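Local coordinates for protein putative Zn-dependent Alcohol Dehydrogenase (PDB 3IV6) that binds S-adenosylmethionine in a Rossmann-like alpha/beta domain and, although named a putative zinc-dependent alcohol dehydrogenase, is probably an S-adenosylmethionine-dependent methyltransferase, at residues Glu15-Gln20 with Leu205-Arg210; Ile38-Ile43 with Phe113-Arg118; Glu106-Phe111 with Met135-Gly140; Gly151-Asp156 with Glu214-Asp219. One frame throughout, in Å; residues are numbered along the deposited sequence.

Contact 1 (Glu15-Gln20 with Leu205-Arg210)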
# COMPACT_ATOMS: atom_id res chain seq x y z
N GLU A 15 -2.20 13.90 -2.36
CA GLU A 15 -2.25 15.16 -3.09
C GLU A 15 -1.01 16.00 -2.82
O GLU A 15 -0.56 16.77 -3.67
CB GLU A 15 -3.49 15.94 -2.65
CG GLU A 15 -4.74 15.15 -2.91
CD GLU A 15 -4.91 14.88 -4.38
OE1 GLU A 15 -4.95 13.69 -4.76
OE2 GLU A 15 -4.99 15.87 -5.15
N LEU A 16 -0.46 15.82 -1.63
CA LEU A 16 0.76 16.46 -1.19
C LEU A 16 2.02 15.97 -1.88
O LEU A 16 2.99 16.73 -2.03
CB LEU A 16 0.94 16.21 0.29
CG LEU A 16 0.93 17.46 1.15
CD1 LEU A 16 1.49 17.04 2.48
CD2 LEU A 16 1.78 18.53 0.51
N ILE A 17 2.02 14.70 -2.28
CA ILE A 17 3.25 14.03 -2.70
C ILE A 17 3.39 13.93 -4.21
O ILE A 17 4.37 14.43 -4.79
CB ILE A 17 3.39 12.63 -2.08
CG1 ILE A 17 3.52 12.71 -0.55
CG2 ILE A 17 4.57 11.90 -2.66
CD1 ILE A 17 4.51 13.72 -0.05
N GLY A 18 2.43 13.31 -4.86
CA GLY A 18 2.53 13.13 -6.30
C GLY A 18 3.84 12.48 -6.70
O GLY A 18 4.48 11.78 -5.93
N ASN A 19 4.25 12.72 -7.93
CA ASN A 19 5.47 12.15 -8.44
C ASN A 19 6.73 12.28 -7.56
O ASN A 19 7.73 11.63 -7.81
CB ASN A 19 5.74 12.64 -9.88
CG ASN A 19 5.96 14.16 -9.99
OD1 ASN A 19 6.22 14.85 -9.00
ND2 ASN A 19 5.87 14.67 -11.22
N GLN A 20 6.70 13.10 -6.52
CA GLN A 20 7.86 13.19 -5.64
C GLN A 20 8.20 11.84 -5.04
O GLN A 20 9.37 11.54 -4.76
CB GLN A 20 7.61 14.19 -4.52
CG GLN A 20 7.52 15.62 -4.95
CD GLN A 20 7.25 16.54 -3.79
OE1 GLN A 20 8.16 16.90 -3.05
NE2 GLN A 20 6.00 16.90 -3.62
N LEU A 205 6.01 15.97 7.58
CA LEU A 205 5.13 16.23 8.70
C LEU A 205 3.71 16.24 8.24
O LEU A 205 2.86 15.57 8.82
CB LEU A 205 5.45 17.58 9.32
CG LEU A 205 4.74 17.90 10.64
CD1 LEU A 205 5.38 17.09 11.73
CD2 LEU A 205 4.78 19.38 10.98
N GLU A 206 3.43 17.00 7.18
CA GLU A 206 2.05 17.12 6.74
C GLU A 206 1.50 15.81 6.18
O GLU A 206 0.39 15.39 6.53
CB GLU A 206 1.89 18.27 5.74
CG GLU A 206 0.42 18.65 5.43
CD GLU A 206 -0.39 19.03 6.69
OE1 GLU A 206 0.22 19.44 7.72
OE2 GLU A 206 -1.64 18.91 6.63
N TRP A 207 2.30 15.17 5.33
CA TRP A 207 2.02 13.82 4.84
C TRP A 207 1.69 12.84 5.97
O TRP A 207 0.72 12.09 5.91
CB TRP A 207 3.27 13.36 4.16
CG TRP A 207 3.17 12.12 3.39
CD1 TRP A 207 2.17 11.73 2.56
CD2 TRP A 207 4.15 11.10 3.35
NE1 TRP A 207 2.46 10.51 2.02
CE2 TRP A 207 3.68 10.10 2.48
CE3 TRP A 207 5.39 10.92 3.97
CZ2 TRP A 207 4.41 8.95 2.21
CZ3 TRP A 207 6.12 9.77 3.70
CH2 TRP A 207 5.62 8.80 2.83
N TYR A 208 2.52 12.84 7.01
CA TYR A 208 2.26 11.99 8.15
C TYR A 208 0.94 12.33 8.85
O TYR A 208 0.18 11.44 9.18
CB TYR A 208 3.45 12.00 9.13
CG TYR A 208 4.40 10.86 8.85
CD1 TYR A 208 4.11 9.57 9.28
CD2 TYR A 208 5.57 11.06 8.11
CE1 TYR A 208 4.95 8.51 9.01
CE2 TYR A 208 6.43 9.99 7.82
CZ TYR A 208 6.11 8.72 8.28
OH TYR A 208 6.93 7.64 8.02
N ARG A 209 0.71 13.62 9.08
CA ARG A 209 -0.48 14.06 9.79
C ARG A 209 -1.75 13.73 9.02
O ARG A 209 -2.78 13.40 9.61
CB ARG A 209 -0.42 15.57 10.06
CG ARG A 209 0.48 15.95 11.23
CD ARG A 209 0.83 17.43 11.19
NE ARG A 209 -0.28 18.24 10.70
CZ ARG A 209 -1.15 18.87 11.48
NH1 ARG A 209 -1.06 18.77 12.80
NH2 ARG A 209 -2.13 19.59 10.94
N ARG A 210 -1.67 13.81 7.69
CA ARG A 210 -2.82 13.55 6.84
C ARG A 210 -3.04 12.05 6.65
O ARG A 210 -4.07 11.62 6.14
CB ARG A 210 -2.64 14.22 5.47
CG ARG A 210 -2.47 15.73 5.55
CD ARG A 210 -2.65 16.37 4.18
NE ARG A 210 -2.68 17.83 4.26
CZ ARG A 210 -2.74 18.64 3.21
NH1 ARG A 210 -2.78 18.13 1.99
NH2 ARG A 210 -2.76 19.95 3.38

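Contact 2 (Ile38-Ile43 with Phe113-Arg118). With SAM (S-adenosylmethionine), chain E.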
# COMPACT_ATOMS: atom_id res chain seq x y z
N ILE A 38 10.08 -10.12 -9.32
CA ILE A 38 9.40 -11.12 -8.51
C ILE A 38 7.88 -10.93 -8.47
O ILE A 38 7.13 -11.90 -8.43
CB ILE A 38 9.97 -11.11 -7.09
CG1 ILE A 38 11.41 -11.61 -7.10
CG2 ILE A 38 9.10 -11.92 -6.11
CD1 ILE A 38 12.21 -11.20 -5.87
N PHE A 39 7.45 -9.68 -8.46
CA PHE A 39 6.04 -9.28 -8.48
C PHE A 39 5.37 -9.78 -9.76
O PHE A 39 4.16 -9.91 -9.84
CB PHE A 39 5.91 -7.74 -8.40
CG PHE A 39 5.58 -7.22 -7.01
CD1 PHE A 39 6.54 -6.58 -6.25
CD2 PHE A 39 4.32 -7.42 -6.46
CE1 PHE A 39 6.24 -6.13 -4.98
CE2 PHE A 39 4.01 -6.97 -5.18
CZ PHE A 39 4.98 -6.33 -4.44
N LEU A 40 6.19 -10.08 -10.76
CA LEU A 40 5.71 -10.25 -12.10
C LEU A 40 5.95 -11.65 -12.65
O LEU A 40 5.63 -11.91 -13.80
CB LEU A 40 6.36 -9.22 -13.03
CG LEU A 40 5.91 -7.76 -12.89
CD1 LEU A 40 6.71 -6.89 -13.86
CD2 LEU A 40 4.46 -7.67 -13.16
N GLU A 41 6.52 -12.52 -11.85
CA GLU A 41 6.84 -13.85 -12.32
C GLU A 41 5.63 -14.64 -12.77
O GLU A 41 4.62 -14.65 -12.09
CB GLU A 41 7.55 -14.64 -11.24
CG GLU A 41 8.88 -14.08 -10.85
CD GLU A 41 9.49 -14.86 -9.71
OE1 GLU A 41 8.83 -15.80 -9.20
OE2 GLU A 41 10.62 -14.52 -9.33
N ASN A 42 5.75 -15.33 -13.89
CA ASN A 42 4.68 -16.17 -14.40
C ASN A 42 3.54 -15.34 -14.91
O ASN A 42 2.49 -15.90 -15.23
CB ASN A 42 4.15 -17.11 -13.32
CG ASN A 42 5.18 -18.06 -12.82
OD1 ASN A 42 6.29 -18.13 -13.35
ND2 ASN A 42 4.84 -18.81 -11.76
N ILE A 43 3.72 -14.02 -14.94
CA ILE A 43 2.79 -13.14 -15.63
C ILE A 43 3.28 -12.93 -17.07
O ILE A 43 4.44 -12.58 -17.31
CB ILE A 43 2.61 -11.81 -14.95
CG1 ILE A 43 2.13 -12.01 -13.52
CG2 ILE A 43 1.66 -10.93 -15.76
CD1 ILE A 43 2.00 -10.72 -12.77
N PHE A 113 -4.38 -10.89 -12.21
CA PHE A 113 -3.49 -10.53 -11.11
C PHE A 113 -3.78 -9.17 -10.51
O PHE A 113 -4.04 -8.20 -11.22
CB PHE A 113 -2.04 -10.57 -11.56
CG PHE A 113 -1.57 -11.93 -11.99
CD1 PHE A 113 -1.09 -12.83 -11.06
CD2 PHE A 113 -1.63 -12.31 -13.32
CE1 PHE A 113 -0.66 -14.08 -11.45
CE2 PHE A 113 -1.21 -13.54 -13.72
CZ PHE A 113 -0.72 -14.44 -12.79
N VAL A 114 -3.73 -9.11 -9.18
CA VAL A 114 -3.74 -7.82 -8.50
C VAL A 114 -2.45 -7.71 -7.73
O VAL A 114 -2.14 -8.56 -6.88
CB VAL A 114 -4.95 -7.67 -7.55
CG1 VAL A 114 -4.67 -6.61 -6.45
CG2 VAL A 114 -6.21 -7.33 -8.32
N LEU A 115 -1.66 -6.70 -8.06
CA LEU A 115 -0.40 -6.43 -7.37
C LEU A 115 -0.46 -5.14 -6.50
O LEU A 115 -1.08 -4.14 -6.87
CB LEU A 115 0.75 -6.33 -8.37
CG LEU A 115 0.66 -7.24 -9.59
CD1 LEU A 115 1.74 -6.89 -10.58
CD2 LEU A 115 0.69 -8.71 -9.23
N ASN A 116 0.17 -5.18 -5.33
CA ASN A 116 0.53 -3.95 -4.63
C ASN A 116 1.72 -4.10 -3.70
O ASN A 116 1.91 -5.18 -3.10
CB ASN A 116 -0.67 -3.34 -3.90
CG ASN A 116 -1.40 -4.34 -3.00
OD1 ASN A 116 -2.38 -4.96 -3.42
ND2 ASN A 116 -0.95 -4.46 -1.76
N ASP A 117 2.53 -3.05 -3.61
CA ASP A 117 3.72 -3.06 -2.77
C ASP A 117 3.58 -2.20 -1.52
O ASP A 117 3.65 -0.98 -1.60
CB ASP A 117 4.94 -2.57 -3.55
CG ASP A 117 6.23 -2.62 -2.71
OD1 ASP A 117 6.42 -3.56 -1.91
OD2 ASP A 117 7.08 -1.72 -2.89
N ARG A 118 3.41 -2.85 -0.37
CA ARG A 118 3.40 -2.18 0.92
C ARG A 118 2.24 -1.20 1.10
O ARG A 118 2.31 -0.21 1.85
CB ARG A 118 4.76 -1.53 1.18
CG ARG A 118 5.81 -2.52 1.63
CD ARG A 118 7.22 -1.92 1.69
NE ARG A 118 7.90 -1.81 0.40
CZ ARG A 118 9.09 -1.21 0.25
NH1 ARG A 118 9.69 -0.70 1.31
NH2 ARG A 118 9.70 -1.11 -0.94
N SAM E . 3.97 3.85 -2.33
CA SAM E . 4.77 2.71 -1.95
C SAM E . 5.28 1.97 -3.17
O SAM E . 5.01 2.31 -4.33
OXT SAM E . 6.00 1.02 -2.95
CB SAM E . 4.02 1.79 -0.99
CG SAM E . 2.73 2.37 -0.40
SD SAM E . 1.23 2.28 -1.44
CE SAM E . 1.85 1.64 -3.02
C5' SAM E . 0.80 4.04 -1.70
C4' SAM E . -0.00 4.41 -2.94
O4' SAM E . -1.29 3.82 -2.87
C3' SAM E . -0.26 5.90 -3.06
O3' SAM E . -0.21 6.21 -4.43
C2' SAM E . -1.69 6.09 -2.60
O2' SAM E . -2.34 7.12 -3.30
C1' SAM E . -2.34 4.75 -2.92
N9 SAM E . -3.36 4.39 -1.93
C8 SAM E . -3.22 4.45 -0.57
N7 SAM E . -4.39 4.06 0.01
C5 SAM E . -5.29 3.75 -0.97
C6 SAM E . -6.62 3.29 -0.93
N6 SAM E . -7.28 3.09 0.21
N1 SAM E . -7.27 3.09 -2.12
C2 SAM E . -6.61 3.34 -3.32
N3 SAM E . -5.31 3.77 -3.37
C4 SAM E . -4.65 3.97 -2.20

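Contact 3 (Glu106-Phe111 with Met135-Gly140)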
# COMPACT_ATOMS: atom_id res chain seq x y z
N GLU A 106 -18.90 -3.98 -12.17
CA GLU A 106 -18.35 -4.09 -13.52
C GLU A 106 -16.89 -4.48 -13.50
O GLU A 106 -16.29 -4.61 -14.55
CB GLU A 106 -18.59 -2.80 -14.34
CG GLU A 106 -18.76 -1.52 -13.49
CD GLU A 106 -20.11 -1.42 -12.73
OE1 GLU A 106 -20.11 -1.27 -11.48
OE2 GLU A 106 -21.18 -1.47 -13.39
N LEU A 107 -16.32 -4.70 -12.32
CA LEU A 107 -14.89 -5.04 -12.19
C LEU A 107 -14.61 -6.36 -11.45
O LEU A 107 -13.46 -6.79 -11.38
CB LEU A 107 -14.14 -3.90 -11.49
CG LEU A 107 -14.02 -2.55 -12.21
CD1 LEU A 107 -13.30 -1.52 -11.29
CD2 LEU A 107 -13.34 -2.69 -13.61
N ALA A 108 -15.64 -6.97 -10.89
CA ALA A 108 -15.47 -8.23 -10.19
C ALA A 108 -14.88 -9.29 -11.11
O ALA A 108 -15.29 -9.39 -12.25
CB ALA A 108 -16.81 -8.69 -9.59
N GLY A 109 -13.91 -10.06 -10.62
CA GLY A 109 -13.28 -11.12 -11.40
C GLY A 109 -12.72 -10.72 -12.76
O GLY A 109 -12.56 -11.54 -13.68
N HIS A 110 -12.39 -9.45 -12.89
CA HIS A 110 -11.97 -8.91 -14.17
C HIS A 110 -10.46 -9.01 -14.40
O HIS A 110 -9.99 -8.85 -15.52
CB HIS A 110 -12.41 -7.46 -14.25
CG HIS A 110 -12.54 -6.96 -15.65
ND1 HIS A 110 -11.54 -6.27 -16.29
CD2 HIS A 110 -13.56 -7.07 -16.54
CE1 HIS A 110 -11.93 -5.97 -17.51
NE2 HIS A 110 -13.15 -6.44 -17.69
N PHE A 111 -9.69 -9.25 -13.35
CA PHE A 111 -8.22 -9.30 -13.50
C PHE A 111 -7.61 -10.67 -13.19
O PHE A 111 -8.09 -11.35 -12.29
CB PHE A 111 -7.59 -8.20 -12.64
CG PHE A 111 -8.02 -6.83 -13.03
CD1 PHE A 111 -7.38 -6.16 -14.06
CD2 PHE A 111 -9.08 -6.23 -12.41
CE1 PHE A 111 -7.80 -4.90 -14.46
CE2 PHE A 111 -9.49 -4.97 -12.80
CZ PHE A 111 -8.84 -4.31 -13.85
N MSE A 135 -9.29 -6.71 -3.16
CA MSE A 135 -8.33 -7.26 -4.10
C MSE A 135 -8.86 -8.61 -4.64
O MSE A 135 -8.76 -8.92 -5.85
CB MSE A 135 -6.98 -7.45 -3.43
CG MSE A 135 -6.32 -6.20 -2.92
SE MSE A 135 -4.77 -6.52 -1.74
CE MSE A 135 -4.72 -4.81 -0.81
N LEU A 136 -9.42 -9.39 -3.73
CA LEU A 136 -10.01 -10.67 -4.05
C LEU A 136 -11.21 -10.50 -4.98
O LEU A 136 -11.44 -11.28 -5.91
CB LEU A 136 -10.43 -11.34 -2.74
CG LEU A 136 -9.25 -12.03 -2.06
CD1 LEU A 136 -9.66 -12.63 -0.75
CD2 LEU A 136 -8.69 -13.06 -3.01
N SER A 137 -11.98 -9.46 -4.71
CA SER A 137 -13.12 -9.13 -5.52
C SER A 137 -12.70 -8.80 -6.95
O SER A 137 -13.38 -9.18 -7.90
CB SER A 137 -13.86 -7.97 -4.88
OG SER A 137 -14.94 -7.55 -5.68
N LEU A 138 -11.58 -8.09 -7.09
CA LEU A 138 -11.07 -7.71 -8.41
C LEU A 138 -10.67 -8.94 -9.21
O LEU A 138 -10.97 -9.05 -10.40
CB LEU A 138 -9.88 -6.76 -8.27
CG LEU A 138 -10.20 -5.35 -7.76
CD1 LEU A 138 -8.92 -4.53 -7.64
CD2 LEU A 138 -11.20 -4.66 -8.66
N VAL A 139 -9.97 -9.87 -8.56
CA VAL A 139 -9.27 -10.94 -9.26
C VAL A 139 -10.20 -12.11 -9.57
O VAL A 139 -9.87 -12.98 -10.37
CB VAL A 139 -8.07 -11.45 -8.44
CG1 VAL A 139 -7.05 -10.34 -8.25
CG2 VAL A 139 -8.54 -12.00 -7.10
N GLY A 140 -11.37 -12.11 -8.92
CA GLY A 140 -12.22 -13.29 -8.89
C GLY A 140 -11.46 -14.54 -8.50
O GLY A 140 -11.22 -14.78 -7.32
O HOH W 1 -11.92 -14.73 -12.50

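Contact 4 (Gly151-Asp156 with Glu214-Asp219)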
# COMPACT_ATOMS: atom_id res chain seq x y z
N GLY A 151 7.04 -5.46 11.18
CA GLY A 151 7.59 -4.89 12.39
C GLY A 151 7.55 -3.39 12.31
O GLY A 151 6.81 -2.85 11.51
N PHE A 152 8.36 -2.71 13.10
CA PHE A 152 8.32 -1.24 13.16
C PHE A 152 9.15 -0.58 12.09
O PHE A 152 10.18 -1.12 11.66
CB PHE A 152 8.77 -0.71 14.54
CG PHE A 152 7.83 -1.07 15.67
CD1 PHE A 152 6.52 -0.59 15.68
CD2 PHE A 152 8.25 -1.89 16.70
CE1 PHE A 152 5.66 -0.94 16.71
CE2 PHE A 152 7.39 -2.24 17.71
CZ PHE A 152 6.10 -1.77 17.72
N TYR A 153 8.69 0.59 11.68
CA TYR A 153 9.50 1.50 10.87
C TYR A 153 10.57 2.22 11.73
O TYR A 153 10.45 2.29 12.96
CB TYR A 153 8.58 2.53 10.23
CG TYR A 153 7.78 2.01 9.04
CD1 TYR A 153 8.17 2.32 7.75
CD2 TYR A 153 6.65 1.23 9.22
CE1 TYR A 153 7.47 1.86 6.67
CE2 TYR A 153 5.93 0.76 8.13
CZ TYR A 153 6.35 1.09 6.87
OH TYR A 153 5.67 0.65 5.76
N ASP A 154 11.62 2.75 11.12
CA ASP A 154 12.62 3.47 11.89
C ASP A 154 11.95 4.60 12.66
O ASP A 154 12.18 4.78 13.85
CB ASP A 154 13.72 4.02 10.99
CG ASP A 154 14.62 2.91 10.39
OD1 ASP A 154 15.30 3.22 9.38
OD2 ASP A 154 14.64 1.76 10.91
N ILE A 155 11.10 5.34 11.98
CA ILE A 155 10.34 6.38 12.64
C ILE A 155 9.52 5.87 13.82
O ILE A 155 9.18 6.63 14.72
CB ILE A 155 9.39 7.13 11.70
CG1 ILE A 155 8.71 8.25 12.50
CG2 ILE A 155 8.34 6.19 11.17
CD1 ILE A 155 7.87 9.23 11.70
N ASP A 156 9.18 4.59 13.84
CA ASP A 156 8.33 4.11 14.91
C ASP A 156 9.17 4.11 16.16
O ASP A 156 8.70 4.52 17.23
CB ASP A 156 7.80 2.69 14.63
CG ASP A 156 6.73 2.65 13.52
OD1 ASP A 156 6.22 3.74 13.18
OD2 ASP A 156 6.41 1.53 13.01
N GLU A 214 -2.24 4.22 11.27
CA GLU A 214 -1.61 3.09 10.55
C GLU A 214 -1.26 1.93 11.49
O GLU A 214 -0.73 2.14 12.58
CB GLU A 214 -0.38 3.54 9.74
CG GLU A 214 -0.74 4.23 8.41
CD GLU A 214 0.48 4.70 7.63
OE1 GLU A 214 1.59 4.49 8.15
OE2 GLU A 214 0.34 5.26 6.51
N THR A 215 -1.59 0.72 11.09
CA THR A 215 -1.30 -0.45 11.91
C THR A 215 0.03 -1.11 11.52
O THR A 215 0.36 -1.17 10.35
CB THR A 215 -2.44 -1.43 11.77
OG1 THR A 215 -3.65 -0.80 12.21
CG2 THR A 215 -2.16 -2.73 12.55
N ARG A 216 0.81 -1.60 12.49
CA ARG A 216 2.04 -2.30 12.14
C ARG A 216 1.77 -3.79 12.19
O ARG A 216 0.99 -4.25 13.03
CB ARG A 216 3.23 -1.94 13.04
CG ARG A 216 3.78 -0.49 12.94
CD ARG A 216 3.45 0.21 11.65
NE ARG A 216 4.11 1.52 11.56
CZ ARG A 216 3.90 2.41 10.59
NH1 ARG A 216 3.03 2.15 9.61
NH2 ARG A 216 4.54 3.55 10.58
N PHE A 217 2.37 -4.52 11.27
CA PHE A 217 2.10 -5.95 11.17
C PHE A 217 3.36 -6.75 11.35
O PHE A 217 4.43 -6.34 10.92
CB PHE A 217 1.46 -6.32 9.82
CG PHE A 217 0.16 -5.61 9.53
CD1 PHE A 217 -1.05 -6.20 9.84
CD2 PHE A 217 0.16 -4.37 8.89
CE1 PHE A 217 -2.29 -5.54 9.55
CE2 PHE A 217 -1.03 -3.72 8.59
CZ PHE A 217 -2.27 -4.30 8.94
N ASP A 218 3.20 -7.89 12.01
CA ASP A 218 4.17 -8.97 12.03
C ASP A 218 3.61 -10.00 11.08
O ASP A 218 2.44 -9.92 10.69
CB ASP A 218 4.28 -9.63 13.42
CG ASP A 218 5.02 -8.77 14.44
OD1 ASP A 218 5.84 -7.89 14.05
OD2 ASP A 218 4.78 -9.00 15.65
N ASP A 219 4.42 -10.99 10.72
CA ASP A 219 3.97 -12.08 9.90
C ASP A 219 2.70 -12.71 10.46
O ASP A 219 1.75 -12.95 9.72
CB ASP A 219 5.07 -13.13 9.76
CG ASP A 219 4.65 -14.32 8.91
OD1 ASP A 219 4.30 -14.13 7.70
OD2 ASP A 219 4.67 -15.45 9.46
O HOH W 2 4.42 -2.95 9.92

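Contact 1 (Glu15-Gln20 with Leu205-Arg210)
In this Rossmann-like protein the loop that follows N-terminal helix 11-15 lies against helix 201-210, joining two parts of the fold far apart in sequence. The join is apolar. Ile17 meets Trp207 in a CH-pi contact: CG1, anti to its own carbonyl carbon, sits over one face of the indole, 3.7 Å from the centroid of the five-membered ring and 21° off its normal. Trp207 CG is anti to the backbone N (chi1 -171°), which sends the ring out to meet Ile17, while Trp14 and His196 approach it edge-to-face. Leu16 CD1 rests on the helix surface, 3.5 Å from Glu206 CB and close to the backbone N of Trp207.

The salt bridges lie within the helix. Glu206, bent at chi2, forms a salt-bridge network with OE1 3.3 Å from Arg209 NE and OE2 2.8 Å from Arg210 NE, the latter through the anti lone pair of OE2. An alanine in place of Glu206 removes both bridges and would probably leave the Arg210 guanidinium less firmly placed beside Leu16. That guanidinium crosses Leu16 at about a right angle, with NH1 3.9 Å from Leu16 CG.

Contact 2 (Ile38-Ile43 with Phe113-Arg118)
Helix 33-39 and the type II turn from Leu40 to Ile43 pack over strand 113-117 of the central Rossmann-like sheet; the C-terminal end of this strand borders the S-adenosylmethionine pocket. At the far end from the ligand, Ile43 and Phe113 meet tip to tip: Ile43 CG1 stands over the centre of the phenyl face in a CH-pi contact, 3.7 Å from the centroid and only 10° off the normal. An alanine in place of Phe113 removes this ring face and would probably leave Ile43 poorly packed. Further along, Leu115 lies under the turn, its CD1 3.8 Å from Leu40 CD2 and its CD2 3.7 Å from the carbonyl O of Phe39, which accepts from Arg145.

The Phe39 ring slides past Leu115 and carries on to Asp117, where CZ is 3.9 Å from Asp117 CB, ring and carboxylate planes standing 71° apart. Asp117 OD1 accepts from Ser147 OG and forms a salt bridge 3.3 Å from Arg118 NE, which meets it from above the carboxylate plane. Arg118 O lies 3.4 Å from CG of the ligand. Apolar side chains thus seal the helix and turn onto the strand, while Ser147 and Arg118 orient the Asp117 carboxylate at the pocket.

Contact 3 (Glu106-Phe111 with Met135-Gly140)
Leu138 touches Leu107 with its CD2, 4.2 Å from Leu107 CB, while its own CB lies 4.2 Å from Phe111 CD2. These three residues form the apolar side of a joint between the end of helix 125-139 and the loop that leads into strand 113-117. Phe73 of strand 69-74 adds to it, touching both leucines, and Ile99, a ligand-binding residue, touches Leu138.

Backbone bonds do the rest. The type II turn from Leu107 to His110, and Phe111 just after it, present N-H groups to the carbonyls of Ser137 and Leu138 near the end of the helix. Gly109 N donates to Ser137 O at 2.9 Å, nearly straight at 163° and in the carbonyl plane. Phe111 N donates to Leu138 O at 3.2 Å from above that carbonyl's plane, and His110 N adds a weak bond to the same oxygen. Gly109 and Gly140, both with positive phi, have neighbouring backbones; a side chain on Gly140 would point toward segment 106-111.

Carbonyls at a helix C-terminus lack the partners that a further turn would supply. Here the loop supplies N-H groups to two of them, which would probably offset the negative end of the helix dipole.

Contact 4 (Gly151-Asp156 with Glu214-Asp219)
The start of helix 154-164 and the loop before it meet the loop that follows strand 213-215, an outer strand of the small three-stranded antiparallel sheet. A salt-bridge network centred on Arg216 carries the contact. Its guanidinium grips Asp156 side-on: NE lies 2.7 Å from OD2 and NH2 3.1 Å from OD1, each oxygen using its syn lone pair. On the other side NH1 meets Glu214 OE1 at 3.1 Å, and Glu214 also pairs with Arg122 and Arg211.

Ring contacts pack along the same side chain. Tyr153 CD2 lies 3.3 Å from Arg216 CZ over the centre of the guanidinium face, the two planes inclined by 40°, while the Tyr153 hydroxyl bonds to Arg122. Phe152 CD1 touches the aliphatic CG of Arg216.

Hydrogen bonds complete the joint. At the helix start Asp156 OD2 also accepts from Tyr153 N at 2.8 Å, an N3 side chain bonded to the N-cap N-H as in one half of a capping box. Gly151 N donates almost straight (169°) to Phe217 O. Beside that bond a water links the two segments, donating to Gly151 O and accepting from Phe217 N, 2.9 Å from each.

In the fold
Contacts 2 and 3 adjoin, their centres about 15 Å apart. Strand 113-117 of contact 2 is followed in the chain by helix 125-139 of contact 3, and Val114 packs on Leu138 and Val139. Contacts 1 and 4 also touch, through Tyr208 OH and Ile155 CG2 at 3.7 Å; in sequence, helix 201-210 is followed by strand 213-215. All four contacts can be placed relative to the ligand: contact 2 supplies Asp117 and Arg118 to its pocket, while from side chain to bound ligand it is about 7 Å for Trp207 of contact 1 and Tyr153 of contact 4, and about 9 Å for Leu138 of contact 3. Contacts 1 and 3, centres about 29 Å apart, fall on opposite sides of the chain's centre.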